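Local coordinates for integron cassette protein VCH_CASS2 (PDB 3GK6) that is of uncertain cellular function but, as an integron-associated effector-binding protein, probably serves as a module that binds cationic drugs, at residues A[146-154]-A[162-170]; A[29-37]-A[99-110]. One frame throughout, in Å; residues are numbered along the deposited sequence.

Interaction 1 (A[146-154]-A[162-170]); sequences HKRAYTTDF and TVEISIAVR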
ATOM      1  N   HIS A 146     -12.876 -11.586 -10.414  1.00 52.74           N
ATOM      2  CA  HIS A 146     -12.148 -10.406 -10.864  1.00 46.05           C
ATOM      3  C   HIS A 146     -10.700 -10.679 -11.239  1.00 48.01           C
ATOM      4  O   HIS A 146     -10.087 -11.624 -10.750  1.00 50.80           O
ATOM      5  CB  HIS A 146     -12.243  -9.300  -9.811  1.00 43.74           C
ATOM      6  CG  HIS A 146     -13.647  -8.853  -9.552  1.00 51.14           C
ATOM      7  ND1 HIS A 146     -14.411  -8.222 -10.511  1.00 57.07           N
ATOM      8  CD2 HIS A 146     -14.436  -8.972  -8.458  1.00 48.44           C
ATOM      9  CE1 HIS A 146     -15.606  -7.959 -10.013  1.00 60.51           C
ATOM     10  NE2 HIS A 146     -15.647  -8.406  -8.770  1.00 55.74           N
ATOM     11  N   LYS A 147     -10.172  -9.843 -12.126  1.00 48.09           N
ATOM     12  CA  LYS A 147      -8.778  -9.921 -12.536  1.00 53.47           C
ATOM     13  C   LYS A 147      -8.050  -8.641 -12.155  1.00 48.08           C
ATOM     14  O   LYS A 147      -8.588  -7.539 -12.303  1.00 41.56           O
ATOM     15  CB  LYS A 147      -8.674 -10.136 -14.046  1.00 62.87           C
ATOM     16  CG  LYS A 147      -9.407 -11.365 -14.542  1.00 70.73           C
ATOM     17  CD  LYS A 147      -8.863 -12.627 -13.899  1.00 79.36           C
ATOM     18  CE  LYS A 147      -9.712 -13.830 -14.270  1.00 86.09           C
ATOM     19  NZ  LYS A 147      -9.987 -13.876 -15.734  1.00 86.38           N
ATOM     20  N   ARG A 148      -6.820  -8.788 -11.677  1.00 43.26           N
ATOM     21  CA  ARG A 148      -6.036  -7.635 -11.258  1.00 43.99           C
ATOM     22  C   ARG A 148      -5.588  -6.789 -12.436  1.00 50.30           C
ATOM     23  O   ARG A 148      -5.247  -7.308 -13.501  1.00 46.78           O
ATOM     24  CB  ARG A 148      -4.842  -8.071 -10.418  1.00 44.92           C
ATOM     25  CG  ARG A 148      -5.254  -8.540  -9.049  1.00 46.87           C
ATOM     26  CD  ARG A 148      -4.067  -8.846  -8.201  1.00 41.91           C
ATOM     27  NE  ARG A 148      -3.262  -7.669  -7.900  1.00 33.68           N
ATOM     28  CZ  ARG A 148      -2.091  -7.741  -7.282  1.00 41.18           C
ATOM     29  NH1 ARG A 148      -1.627  -8.929  -6.924  1.00 43.94           N
ATOM     30  NH2 ARG A 148      -1.392  -6.653  -7.024  1.00 39.58           N
ATOM     31  N   ALA A 149      -5.599  -5.476 -12.240  1.00 39.37           N
ATOM     32  CA  ALA A 149      -5.217  -4.555 -13.299  1.00 40.27           C
ATOM     33  C   ALA A 149      -3.706  -4.304 -13.315  1.00 40.57           C
ATOM     34  O   ALA A 149      -3.148  -3.903 -14.340  1.00 39.52           O
ATOM     35  CB  ALA A 149      -5.978  -3.245 -13.152  1.00 36.04           C
ATOM     36  N   TYR A 150      -3.051  -4.537 -12.176  1.00 37.70           N
ATOM     37  CA  TYR A 150      -1.617  -4.266 -12.041  1.00 35.91           C
ATOM     38  C   TYR A 150      -1.282  -2.854 -12.523  1.00 38.08           C
ATOM     39  O   TYR A 150      -0.335  -2.636 -13.287  1.00 36.83           O
ATOM     40  CB  TYR A 150      -0.770  -5.317 -12.769  1.00 34.86           C
ATOM     41  CG  TYR A 150      -0.872  -6.698 -12.158  1.00 40.58           C
ATOM     42  CD1 TYR A 150      -0.300  -6.983 -10.913  1.00 36.58           C
ATOM     43  CD2 TYR A 150      -1.538  -7.718 -12.817  1.00 43.42           C
ATOM     44  CE1 TYR A 150      -0.397  -8.241 -10.352  1.00 35.84           C
ATOM     45  CE2 TYR A 150      -1.637  -8.978 -12.263  1.00 49.01           C
ATOM     46  CZ  TYR A 150      -1.064  -9.235 -11.034  1.00 40.05           C
ATOM     47  OH  TYR A 150      -1.165 -10.493 -10.493  1.00 46.07           O
ATOM     48  N   THR A 151      -2.081  -1.907 -12.052  1.00 32.50           N
ATOM     49  CA  THR A 151      -1.872  -0.493 -12.299  1.00 41.80           C
ATOM     50  C   THR A 151      -1.329   0.121 -11.016  1.00 36.45           C
ATOM     51  O   THR A 151      -0.117   0.234 -10.827  1.00 37.45           O
ATOM     52  CB  THR A 151      -3.197   0.193 -12.651  1.00 36.33           C
ATOM     53  OG1 THR A 151      -4.239  -0.354 -11.831  1.00 35.46           O
ATOM     54  CG2 THR A 151      -3.554  -0.063 -14.099  1.00 37.95           C
ATOM     55  N   THR A 152      -2.241   0.520 -10.142  1.00 28.10           N
ATOM     56  CA  THR A 152      -1.873   0.929  -8.795  1.00 34.09           C
ATOM     57  C   THR A 152      -2.789   0.340  -7.721  1.00 32.02           C
ATOM     58  O   THR A 152      -4.005   0.532  -7.754  1.00 27.00           O
ATOM     59  CB  THR A 152      -1.804   2.454  -8.652  1.00 35.54           C
ATOM     60  OG1 THR A 152      -0.835   2.963  -9.581  1.00 37.16           O
ATOM     61  CG2 THR A 152      -1.379   2.821  -7.237  1.00 28.73           C
ATOM     62  N   ASP A 153      -2.180  -0.395  -6.786  1.00 21.06           N
ATOM     63  CA  ASP A 153      -2.866  -0.948  -5.627  1.00 21.61           C
ATOM     64  C   ASP A 153      -2.378  -0.187  -4.398  1.00 26.93           C
ATOM     65  O   ASP A 153      -1.301   0.411  -4.425  1.00 24.04           O
ATOM     66  CB  ASP A 153      -2.510  -2.437  -5.474  1.00 20.55           C
ATOM     67  CG  ASP A 153      -2.785  -3.238  -6.741  1.00 28.22           C
ATOM     68  OD1 ASP A 153      -3.880  -3.069  -7.329  1.00 27.31           O
ATOM     69  OD2 ASP A 153      -1.911  -4.044  -7.141  1.00 27.58           O
ATOM     70  N   PHE A 154      -3.131  -0.218  -3.301  1.00 21.87           N
ATOM     71  CA  PHE A 154      -2.658   0.500  -2.125  1.00 19.87           C
ATOM     72  C   PHE A 154      -3.153  -0.017  -0.790  1.00 21.70           C
ATOM     73  O   PHE A 154      -4.302  -0.452  -0.655  1.00 21.32           O
ATOM     74  CB  PHE A 154      -2.910   2.017  -2.237  1.00 17.90           C
ATOM     75  CG  PHE A 154      -4.374   2.399  -2.360  1.00 20.93           C
ATOM     76  CD1 PHE A 154      -5.135   2.665  -1.234  1.00 21.67           C
ATOM     77  CD2 PHE A 154      -4.968   2.523  -3.610  1.00 20.45           C
ATOM     78  CE1 PHE A 154      -6.477   3.043  -1.345  1.00 21.30           C
ATOM     79  CE2 PHE A 154      -6.298   2.886  -3.731  1.00 20.39           C
ATOM     80  CZ  PHE A 154      -7.060   3.143  -2.599  1.00 21.73           C
ATOM     81  N   THR A 162      -6.354  -0.369  12.027  1.00 26.03           N
ATOM     82  CA  THR A 162      -7.143  -0.789  10.876  1.00 26.15           C
ATOM     83  C   THR A 162      -6.444  -0.431   9.581  1.00 25.43           C
ATOM     84  O   THR A 162      -6.012   0.704   9.387  1.00 24.18           O
ATOM     85  CB  THR A 162      -8.529  -0.138  10.872  1.00 25.77           C
ATOM     86  OG1 THR A 162      -9.227  -0.490  12.078  1.00 28.02           O
ATOM     87  CG2 THR A 162      -9.322  -0.599   9.638  1.00 20.11           C
ATOM     88  N   VAL A 163      -6.331  -1.411   8.691  1.00 17.99           N
ATOM     89  CA  VAL A 163      -5.749  -1.167   7.382  1.00 17.22           C
ATOM     90  C   VAL A 163      -6.709  -1.680   6.315  1.00 20.08           C
ATOM     91  O   VAL A 163      -7.382  -2.704   6.506  1.00 19.34           O
ATOM     92  CB  VAL A 163      -4.370  -1.866   7.244  1.00 19.46           C
ATOM     93  CG1 VAL A 163      -4.528  -3.377   7.400  1.00 25.31           C
ATOM     94  CG2 VAL A 163      -3.708  -1.525   5.889  1.00 18.46           C
ATOM     95  N   GLU A 164      -6.799  -0.945   5.212  1.00 16.55           N
ATOM     96  CA  GLU A 164      -7.486  -1.430   4.032  1.00 19.08           C
ATOM     97  C   GLU A 164      -6.466  -1.640   2.942  1.00 20.97           C
ATOM     98  O   GLU A 164      -5.473  -0.912   2.857  1.00 23.26           O
ATOM     99  CB  GLU A 164      -8.525  -0.409   3.543  1.00 24.38           C
ATOM    100  CG  GLU A 164      -9.578  -0.102   4.592  1.00 25.91           C
ATOM    101  CD  GLU A 164     -10.574   0.962   4.146  1.00 28.25           C
ATOM    102  OE1 GLU A 164     -10.427   1.535   3.039  1.00 28.78           O
ATOM    103  OE2 GLU A 164     -11.512   1.210   4.928  1.00 34.43           O
ATOM    104  N   ILE A 165      -6.701  -2.654   2.131  1.00 16.41           N
ATOM    105  CA  ILE A 165      -5.934  -2.857   0.921  1.00 15.91           C
ATOM    106  C   ILE A 165      -6.915  -2.823  -0.244  1.00 19.38           C
ATOM    107  O   ILE A 165      -7.878  -3.595  -0.283  1.00 18.75           O
ATOM    108  CB  ILE A 165      -5.211  -4.200   0.916  1.00 16.81           C
ATOM    109  CG1 ILE A 165      -4.183  -4.238   2.065  1.00 20.28           C
ATOM    110  CG2 ILE A 165      -4.526  -4.425  -0.447  1.00 16.30           C
ATOM    111  CD1 ILE A 165      -3.507  -5.601   2.263  1.00 18.94           C
ATOM    112  N   SER A 166      -6.653  -1.914  -1.174  1.00 18.14           N
ATOM    113  CA  SER A 166      -7.506  -1.704  -2.338  1.00 23.36           C
ATOM    114  C   SER A 166      -6.738  -2.182  -3.564  1.00 20.04           C
ATOM    115  O   SER A 166      -5.665  -1.673  -3.869  1.00 20.49           O
ATOM    116  CB  SER A 166      -7.865  -0.211  -2.489  1.00 23.43           C
ATOM    117  OG  SER A 166      -8.727   0.236  -1.437  1.00 20.62           O
ATOM    118  N   ILE A 167      -7.290  -3.177  -4.242  1.00 19.37           N
ATOM    119  CA  ILE A 167      -6.658  -3.767  -5.403  1.00 19.37           C
ATOM    120  C   ILE A 167      -7.393  -3.322  -6.662  1.00 22.23           C
ATOM    121  O   ILE A 167      -8.602  -3.532  -6.782  1.00 23.78           O
ATOM    122  CB  ILE A 167      -6.716  -5.296  -5.333  1.00 25.20           C
ATOM    123  CG1 ILE A 167      -6.076  -5.788  -4.025  1.00 27.19           C
ATOM    124  CG2 ILE A 167      -6.015  -5.905  -6.535  1.00 22.51           C
ATOM    125  CD1 ILE A 167      -4.598  -5.443  -3.895  1.00 21.40           C
ATOM    126  N   ALA A 168      -6.662  -2.710  -7.589  1.00 20.58           N
ATOM    127  CA  ALA A 168      -7.254  -2.302  -8.861  1.00 21.74           C
ATOM    128  C   ALA A 168      -7.640  -3.522  -9.684  1.00 29.91           C
ATOM    129  O   ALA A 168      -6.823  -4.428  -9.880  1.00 27.00           O
ATOM    130  CB  ALA A 168      -6.279  -1.432  -9.636  1.00 26.76           C
ATOM    131  N   VAL A 169      -8.879  -3.546 -10.174  1.00 24.73           N
ATOM    132  CA  VAL A 169      -9.341  -4.667 -10.996  1.00 26.16           C
ATOM    133  C   VAL A 169      -9.873  -4.220 -12.354  1.00 37.13           C
ATOM    134  O   VAL A 169     -10.371  -3.109 -12.495  1.00 30.19           O
ATOM    135  CB  VAL A 169     -10.390  -5.545 -10.269  1.00 31.87           C
ATOM    136  CG1 VAL A 169      -9.786  -6.147  -8.998  1.00 29.38           C
ATOM    137  CG2 VAL A 169     -11.651  -4.751  -9.950  1.00 33.39           C
ATOM    138  N   ARG A 170      -9.741  -5.101 -13.342  1.00 36.90           N
ATOM    139  CA  ARG A 170     -10.187  -4.840 -14.709  1.00 42.89           C
ATOM    140  C   ARG A 170     -11.697  -4.991 -14.819  1.00 52.69           C
ATOM    141  O   ARG A 170     -12.353  -5.463 -13.889  1.00 50.67           O
ATOM    142  CB  ARG A 170      -9.477  -5.791 -15.683  1.00 44.81           C
ATOM    143  CG  ARG A 170      -7.955  -5.763 -15.554  1.00 54.67           C
ATOM    144  CD  ARG A 170      -7.248  -6.512 -16.677  1.00 70.60           C
ATOM    145  NE  ARG A 170      -7.246  -7.958 -16.469  1.00 78.88           N
ATOM    146  CZ  ARG A 170      -6.433  -8.801 -17.098  1.00 84.74           C
ATOM    147  NH1 ARG A 170      -5.548  -8.342 -17.971  1.00 90.87           N
ATOM    148  NH2 ARG A 170      -6.499 -10.103 -16.850  1.00 82.01           N
ATOM    149  OXT ARG A 170     -12.303  -4.642 -15.836  1.00 65.56           O
TER
HETATM  150  O   HOH W   1     -12.090  -7.943 -12.912  1.00 40.38           O
HETATM  151  O   HOH W   2      -4.107  -4.724  -9.360  1.00 30.79           O

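Interaction 2 (A[29-37]-A[99-110]); sequences GFEVTGFVV and PQLLSESVKTKV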
ATOM      1  N   GLY A  29      -9.804   9.112  -7.348  1.00 27.26           N
ATOM      2  CA  GLY A  29      -8.358   9.216  -7.365  1.00 39.01           C
ATOM      3  C   GLY A  29      -7.858  10.297  -6.427  1.00 35.90           C
ATOM      4  O   GLY A  29      -8.624  11.158  -6.002  1.00 31.67           O
ATOM      5  N   PHE A  30      -6.564  10.259  -6.122  1.00 29.15           N
ATOM      6  CA  PHE A  30      -5.962  11.184  -5.172  1.00 29.69           C
ATOM      7  C   PHE A  30      -4.445  11.251  -5.371  1.00 34.54           C
ATOM      8  O   PHE A  30      -3.845  10.338  -5.934  1.00 30.47           O
ATOM      9  CB  PHE A  30      -6.268  10.727  -3.742  1.00 27.44           C
ATOM     10  CG  PHE A  30      -5.878   9.295  -3.454  1.00 32.71           C
ATOM     11  CD1 PHE A  30      -6.732   8.247  -3.774  1.00 31.86           C
ATOM     12  CD2 PHE A  30      -4.662   8.994  -2.837  1.00 31.98           C
ATOM     13  CE1 PHE A  30      -6.381   6.924  -3.498  1.00 32.48           C
ATOM     14  CE2 PHE A  30      -4.302   7.669  -2.550  1.00 31.22           C
ATOM     15  CZ  PHE A  30      -5.158   6.630  -2.880  1.00 31.57           C
ATOM     16  N   GLU A  31      -3.828  12.325  -4.893  1.00 29.63           N
ATOM     17  CA  GLU A  31      -2.381  12.497  -5.022  1.00 32.10           C
ATOM     18  C   GLU A  31      -1.678  12.254  -3.693  1.00 33.52           C
ATOM     19  O   GLU A  31      -2.177  12.657  -2.641  1.00 32.32           O
ATOM     20  CB  GLU A  31      -2.046  13.900  -5.533  1.00 34.14           C
ATOM     21  CG  GLU A  31      -2.565  14.188  -6.931  1.00 54.38           C
ATOM     22  CD  GLU A  31      -1.904  15.403  -7.556  1.00 69.08           C
ATOM     23  OE1 GLU A  31      -1.317  16.212  -6.808  1.00 68.86           O
ATOM     24  OE2 GLU A  31      -1.967  15.543  -8.795  1.00 77.57           O
ATOM     25  N   VAL A  32      -0.527  11.591  -3.755  1.00 31.43           N
ATOM     26  CA  VAL A  32       0.258  11.276  -2.565  1.00 29.72           C
ATOM     27  C   VAL A  32       1.750  11.428  -2.847  1.00 37.49           C
ATOM     28  O   VAL A  32       2.210  11.209  -3.974  1.00 37.04           O
ATOM     29  CB  VAL A  32       0.020   9.831  -2.065  1.00 29.30           C
ATOM     30  CG1 VAL A  32      -1.407   9.653  -1.578  1.00 32.56           C
ATOM     31  CG2 VAL A  32       0.350   8.832  -3.155  1.00 33.66           C
ATOM     32  N   THR A  33       2.499  11.802  -1.817  1.00 30.82           N
ATOM     33  CA  THR A  33       3.938  12.002  -1.941  1.00 31.55           C
ATOM     34  C   THR A  33       4.679  11.217  -0.868  1.00 30.70           C
ATOM     35  O   THR A  33       4.249  11.171   0.279  1.00 34.01           O
ATOM     36  CB  THR A  33       4.285  13.491  -1.813  1.00 39.62           C
ATOM     37  OG1 THR A  33       3.794  14.184  -2.964  1.00 44.03           O
ATOM     38  CG2 THR A  33       5.794  13.694  -1.714  1.00 39.15           C
ATOM     39  N   GLY A  34       5.796  10.608  -1.241  1.00 35.78           N
ATOM     40  CA  GLY A  34       6.601   9.889  -0.276  1.00 33.14           C
ATOM     41  C   GLY A  34       7.814   9.228  -0.878  1.00 33.13           C
ATOM     42  O   GLY A  34       8.323   9.647  -1.929  1.00 39.87           O
ATOM     43  N   PHE A  35       8.301   8.198  -0.200  1.00 30.97           N
ATOM     44  CA  PHE A  35       9.534   7.552  -0.612  1.00 35.70           C
ATOM     45  C   PHE A  35       9.254   6.281  -1.404  1.00 31.72           C
ATOM     46  O   PHE A  35       8.357   5.510  -1.068  1.00 33.24           O
ATOM     47  CB  PHE A  35      10.409   7.258   0.614  1.00 31.36           C
ATOM     48  CG  PHE A  35      10.788   8.489   1.393  1.00 36.84           C
ATOM     49  CD1 PHE A  35      11.535   9.503   0.799  1.00 44.85           C
ATOM     50  CD2 PHE A  35      10.407   8.635   2.714  1.00 36.24           C
ATOM     51  CE1 PHE A  35      11.890  10.634   1.508  1.00 41.48           C
ATOM     52  CE2 PHE A  35      10.764   9.766   3.434  1.00 48.69           C
ATOM     53  CZ  PHE A  35      11.508  10.769   2.827  1.00 51.79           C
ATOM     54  N   VAL A  36      10.029   6.064  -2.457  1.00 31.11           N
ATOM     55  CA  VAL A  36       9.823   4.898  -3.298  1.00 32.16           C
ATOM     56  C   VAL A  36      11.029   3.983  -3.251  1.00 36.86           C
ATOM     57  O   VAL A  36      12.172   4.438  -3.175  1.00 37.55           O
ATOM     58  CB  VAL A  36       9.572   5.284  -4.771  1.00 41.25           C
ATOM     59  CG1 VAL A  36      10.740   6.072  -5.323  1.00 49.96           C
ATOM     60  CG2 VAL A  36       9.335   4.037  -5.608  1.00 39.63           C
ATOM     61  N   VAL A  37      10.770   2.685  -3.283  1.00 36.46           N
ATOM     62  CA  VAL A  37      11.823   1.733  -3.573  1.00 40.16           C
ATOM     63  C   VAL A  37      11.260   0.711  -4.548  1.00 37.99           C
ATOM     64  O   VAL A  37      10.058   0.464  -4.577  1.00 34.77           O
ATOM     65  CB  VAL A  37      12.371   1.052  -2.302  1.00 32.74           C
ATOM     66  CG1 VAL A  37      11.358   0.078  -1.729  1.00 36.06           C
ATOM     67  CG2 VAL A  37      13.677   0.343  -2.616  1.00 43.66           C
ATOM     68  N   PRO A  99       6.555  17.139  -2.767  1.00 60.48           N
ATOM     69  CA  PRO A  99       7.934  16.812  -3.157  1.00 68.34           C
ATOM     70  C   PRO A  99       8.940  17.928  -2.863  1.00 83.20           C
ATOM     71  O   PRO A  99      10.094  17.837  -3.282  1.00 88.43           O
ATOM     72  CB  PRO A  99       7.833  16.576  -4.671  1.00 69.12           C
ATOM     73  CG  PRO A  99       6.388  16.364  -4.948  1.00 62.48           C
ATOM     74  CD  PRO A  99       5.646  17.164  -3.925  1.00 61.50           C
ATOM     75  N   GLN A 100       8.510  18.964  -2.150  1.00 83.70           N
ATOM     76  CA  GLN A 100       9.415  20.032  -1.753  1.00 92.65           C
ATOM     77  C   GLN A 100       9.151  20.526  -0.333  1.00 89.48           C
ATOM     78  O   GLN A 100       9.655  21.566   0.081  1.00 95.49           O
ATOM     79  CB  GLN A 100       9.384  21.171  -2.769  1.00107.76           C
ATOM     80  CG  GLN A 100      10.136  20.837  -4.049  1.00113.53           C
ATOM     81  CD  GLN A 100       9.892  21.842  -5.153  1.00118.75           C
ATOM     82  OE1 GLN A 100       8.829  22.458  -5.220  1.00120.04           O
ATOM     83  NE2 GLN A 100      10.876  22.009  -6.032  1.00120.49           N
ATOM     84  N   LEU A 101       8.345  19.771   0.401  1.00 82.49           N
ATOM     85  CA  LEU A 101       8.323  19.866   1.854  1.00 85.41           C
ATOM     86  C   LEU A 101       9.102  18.660   2.376  1.00 77.80           C
ATOM     87  O   LEU A 101       9.258  18.478   3.583  1.00 72.77           O
ATOM     88  CB  LEU A 101       6.886  19.865   2.392  1.00 86.94           C
ATOM     89  CG  LEU A 101       6.690  19.823   3.914  1.00 85.59           C
ATOM     90  CD1 LEU A 101       7.050  21.158   4.562  1.00 83.83           C
ATOM     91  CD2 LEU A 101       5.265  19.412   4.279  1.00 84.96           C
ATOM     92  N   LEU A 102       9.607  17.852   1.440  1.00 74.12           N
ATOM     93  CA  LEU A 102      10.269  16.585   1.754  1.00 67.56           C
ATOM     94  C   LEU A 102      11.273  16.181   0.665  1.00 65.68           C
ATOM     95  O   LEU A 102      10.882  15.886  -0.464  1.00 62.33           O
ATOM     96  CB  LEU A 102       9.213  15.485   1.907  1.00 56.19           C
ATOM     97  CG  LEU A 102       9.691  14.110   2.369  1.00 49.14           C
ATOM     98  CD1 LEU A 102      10.286  14.201   3.759  1.00 50.81           C
ATOM     99  CD2 LEU A 102       8.531  13.112   2.338  1.00 41.56           C
ATOM    100  N   SER A 103      12.559  16.144   1.003  1.00 65.52           N
ATOM    101  CA  SER A 103      13.595  15.857   0.007  1.00 64.22           C
ATOM    102  C   SER A 103      13.648  14.390  -0.419  1.00 62.25           C
ATOM    103  O   SER A 103      13.365  13.495   0.377  1.00 63.29           O
ATOM    104  CB  SER A 103      14.972  16.313   0.504  1.00 70.63           C
ATOM    105  OG  SER A 103      15.183  15.937   1.851  1.00 75.94           O
ATOM    106  N   GLU A 104      14.013  14.144  -1.660  1.00 52.66           N
ATOM    107  CA  GLU A 104      14.119  12.804  -2.203  1.00 55.20           C
ATOM    108  C   GLU A 104      12.764  12.112  -2.480  1.00 59.97           C
ATOM    109  O   GLU A 104      12.716  10.961  -2.849  1.00 54.22           O
ATOM    110  CB  GLU A 104      14.901  11.917  -1.258  1.00 60.84           C
ATOM    111  CG  GLU A 104      16.411  12.001  -1.357  1.00 68.81           C
ATOM    112  CD  GLU A 104      17.049  11.876   0.007  1.00 75.97           C
ATOM    113  OE1 GLU A 104      16.595  11.006   0.805  1.00 70.33           O
ATOM    114  OE2 GLU A 104      17.959  12.681   0.293  1.00 82.56           O
ATOM    115  N   SER A 105      11.683  12.839  -2.317  1.00 50.70           N
ATOM    116  CA  SER A 105      10.362  12.237  -2.407  1.00 45.64           C
ATOM    117  C   SER A 105       9.806  12.322  -3.825  1.00 53.44           C
ATOM    118  O   SER A 105      10.279  13.119  -4.638  1.00 45.53           O
ATOM    119  CB  SER A 105       9.408  12.942  -1.448  1.00 47.57           C
ATOM    120  OG  SER A 105       9.143  14.256  -1.901  1.00 45.63           O
ATOM    121  N   VAL A 106       8.791  11.509  -4.117  1.00 43.21           N
ATOM    122  CA  VAL A 106       8.160  11.522  -5.426  1.00 45.16           C
ATOM    123  C   VAL A 106       6.644  11.635  -5.264  1.00 42.47           C
ATOM    124  O   VAL A 106       6.065  11.074  -4.332  1.00 38.41           O
ATOM    125  CB  VAL A 106       8.497  10.256  -6.248  1.00 46.36           C
ATOM    126  CG1 VAL A 106      10.004  10.092  -6.395  1.00 53.69           C
ATOM    127  CG2 VAL A 106       7.880   9.022  -5.607  1.00 49.80           C
ATOM    128  N   LYS A 107       6.020  12.380  -6.166  1.00 38.12           N
ATOM    129  CA  LYS A 107       4.576  12.565  -6.154  1.00 40.48           C
ATOM    130  C   LYS A 107       3.927  11.595  -7.134  1.00 45.29           C
ATOM    131  O   LYS A 107       4.378  11.464  -8.280  1.00 44.54           O
ATOM    132  CB  LYS A 107       4.247  14.002  -6.544  1.00 48.47           C
ATOM    133  CG  LYS A 107       2.834  14.452  -6.255  1.00 52.52           C
ATOM    134  CD  LYS A 107       2.635  15.846  -6.816  1.00 59.29           C
ATOM    135  CE  LYS A 107       1.468  16.563  -6.177  1.00 68.06           C
ATOM    136  NZ  LYS A 107       1.355  17.954  -6.715  1.00 71.03           N
ATOM    137  N   THR A 108       2.873  10.917  -6.687  1.00 40.22           N
ATOM    138  CA  THR A 108       2.161   9.973  -7.538  1.00 33.50           C
ATOM    139  C   THR A 108       0.664  10.278  -7.525  1.00 37.03           C
ATOM    140  O   THR A 108       0.092  10.597  -6.481  1.00 34.95           O
ATOM    141  CB  THR A 108       2.366   8.507  -7.071  1.00 39.67           C
ATOM    142  OG1 THR A 108       3.764   8.233  -6.909  1.00 39.10           O
ATOM    143  CG2 THR A 108       1.785   7.532  -8.080  1.00 36.67           C
ATOM    144  N   LYS A 109       0.033  10.184  -8.687  1.00 40.85           N
ATOM    145  CA  LYS A 109      -1.421  10.276  -8.746  1.00 39.01           C
ATOM    146  C   LYS A 109      -1.981   8.877  -8.879  1.00 40.53           C
ATOM    147  O   LYS A 109      -1.599   8.137  -9.785  1.00 44.54           O
ATOM    148  CB  LYS A 109      -1.881  11.161  -9.906  1.00 58.07           C
ATOM    149  CG  LYS A 109      -1.510  10.652 -11.291  1.00 79.87           C
ATOM    150  CD  LYS A 109      -2.041  11.584 -12.376  1.00 92.54           C
ATOM    151  CE  LYS A 109      -1.658  11.108 -13.773  1.00 97.15           C
ATOM    152  NZ  LYS A 109      -2.306  11.931 -14.840  1.00 98.34           N
ATOM    153  N   VAL A 110      -2.849   8.509  -7.938  1.00 32.41           N
ATOM    154  CA  VAL A 110      -3.607   7.270  -7.994  1.00 31.42           C
ATOM    155  C   VAL A 110      -4.916   7.564  -8.723  1.00 42.43           C
ATOM    156  O   VAL A 110      -5.661   8.463  -8.318  1.00 32.34           O
ATOM    157  CB  VAL A 110      -3.945   6.779  -6.593  1.00 29.55           C
ATOM    158  CG1 VAL A 110      -4.792   5.530  -6.657  1.00 32.40           C
ATOM    159  CG2 VAL A 110      -2.659   6.524  -5.791  1.00 33.22           C
TER
HETATM  160  O   HOH W   3       4.218   8.894  -4.471  1.00 37.37           O

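Interaction 1 (A[146-154]-A[162-170])
With CG of Phe-154 set between its own backbone N and carbonyl carbon (chi1 61°), the ring is laid flat against Ser-166, while Asp-153, its CG anti to the carbonyl carbon (chi1 -54°), swings its carboxylate to Ala-168. The first is a CH-pi contact: Ser-166 CB lies 3.7 Å from the centroid of the Phe-154 ring, over one face, and the adjacent Ser-166 OG is hydrogen-bonded to Thr-117. Phe-154 and Ser-166 are also an antiparallel hydrogen-bonded pair of the beta hairpin formed by strands 152-156 and 162-168, two neighbours in a closed six-stranded barrel. Two residues on, a side chain replaces the backbone acceptor: Ala-168 N donates to Asp-153 OD1 at 2.8 Å, nearly in line with the CG-OD1 bond of Asp-153. A water donates to Asp-153 OD1 (2.6 Å) and to Ala-168 O and accepts from Tyr-150 N, so it ties the loop to the strand. Asp-153 OD2 receives Arg-148 NH2 at 2.7 Å in a salt bridge; OD2 lies in the plane of the guanidinium group, which itself meets the carboxylate from above its plane. Tyr-150 CE1 sits over the guanidinium centre, and Ile-167 CG2 comes within 3.5 Å of Arg-148 NE.

Interaction 2 (A[29-37]-A[99-110])
Phe-35 reaches the loop of 99-110 by an indirect route. Its CB sets off away from that segment, but CG stands anti to the carbonyl carbon (chi1 -60°) and the ring swings back. CD1 comes to 4.1 Å from Glu-104 O, and CE1 meets Ser-103 O at 3.4 Å, so that carbonyl oxygens line one edge of the ring near its plane. At the tip, CZ settles against the branched end of Leu-102, 3.8 Å from its CD1 and equally near CD2. Residues of helix 52-62, among them Leu-55 and Asn-62, also touch this phenylalanine. The part of the loop it touches folds as a type II beta turn from Leu-102 to Ser-105, with Ser-105 OG donating to Leu-102 O at 2.8 Å across the turn.

Beyond the turn the chains pair regularly, Gly-34 with Val-106, Val-32 with Thr-108 and Phe-30 with Val-110 as hydrogen-bonded pairs. Side chains then sort by face. On one, Thr-33 OG1 rests 3.4 Å from Lys-107 CG, against the start of an extended lysine chain. On the other, Val-110 points the same way as Phe-30 and presses CB over the centre of its ring, 4.0 Å from the centroid and 13° off the normal; Tyr-74 stacks on Phe-30 as well. Thr-108 OG1 donates to a water at 2.6 Å, which in turn donates to Val-32 O and Val-106 O, giving both backbone oxygens a second partner.

Strand 18-39 pairs with 106-121 as well as with 88-94, and this pairing completes the ring of the six-stranded antiparallel barrel, an architecture consistent with the effector-binding family to which the protein belongs.

In the fold
Both contacts join antiparallel neighbours of one barrel. Interaction 1 is a local hairpin between the last two strands; interaction 2 joins strands far apart in sequence. Strand 106-121 connects them, pairing with 18-39 in interaction 2 and bordering 162-168 of interaction 1. Interaction 1 lies nearer the chain centre (about 9 Å, centre to centre, against about 13 Å) and has more buried residues, 7 of 16 against 6 of 18. Interaction 2 has a solvent-facing side with Glu-31, Lys-107 and Lys-109, opposite Phe-30, Val-32 and Val-110. Regular backbone bonding dominates it, whereas interaction 1 gives way to carboxylate, guanidinium and water. Their apolar sides merge: Phe-154 CZ lies 3.9 Å from Phe-30 CE1, the rings edge-to-face.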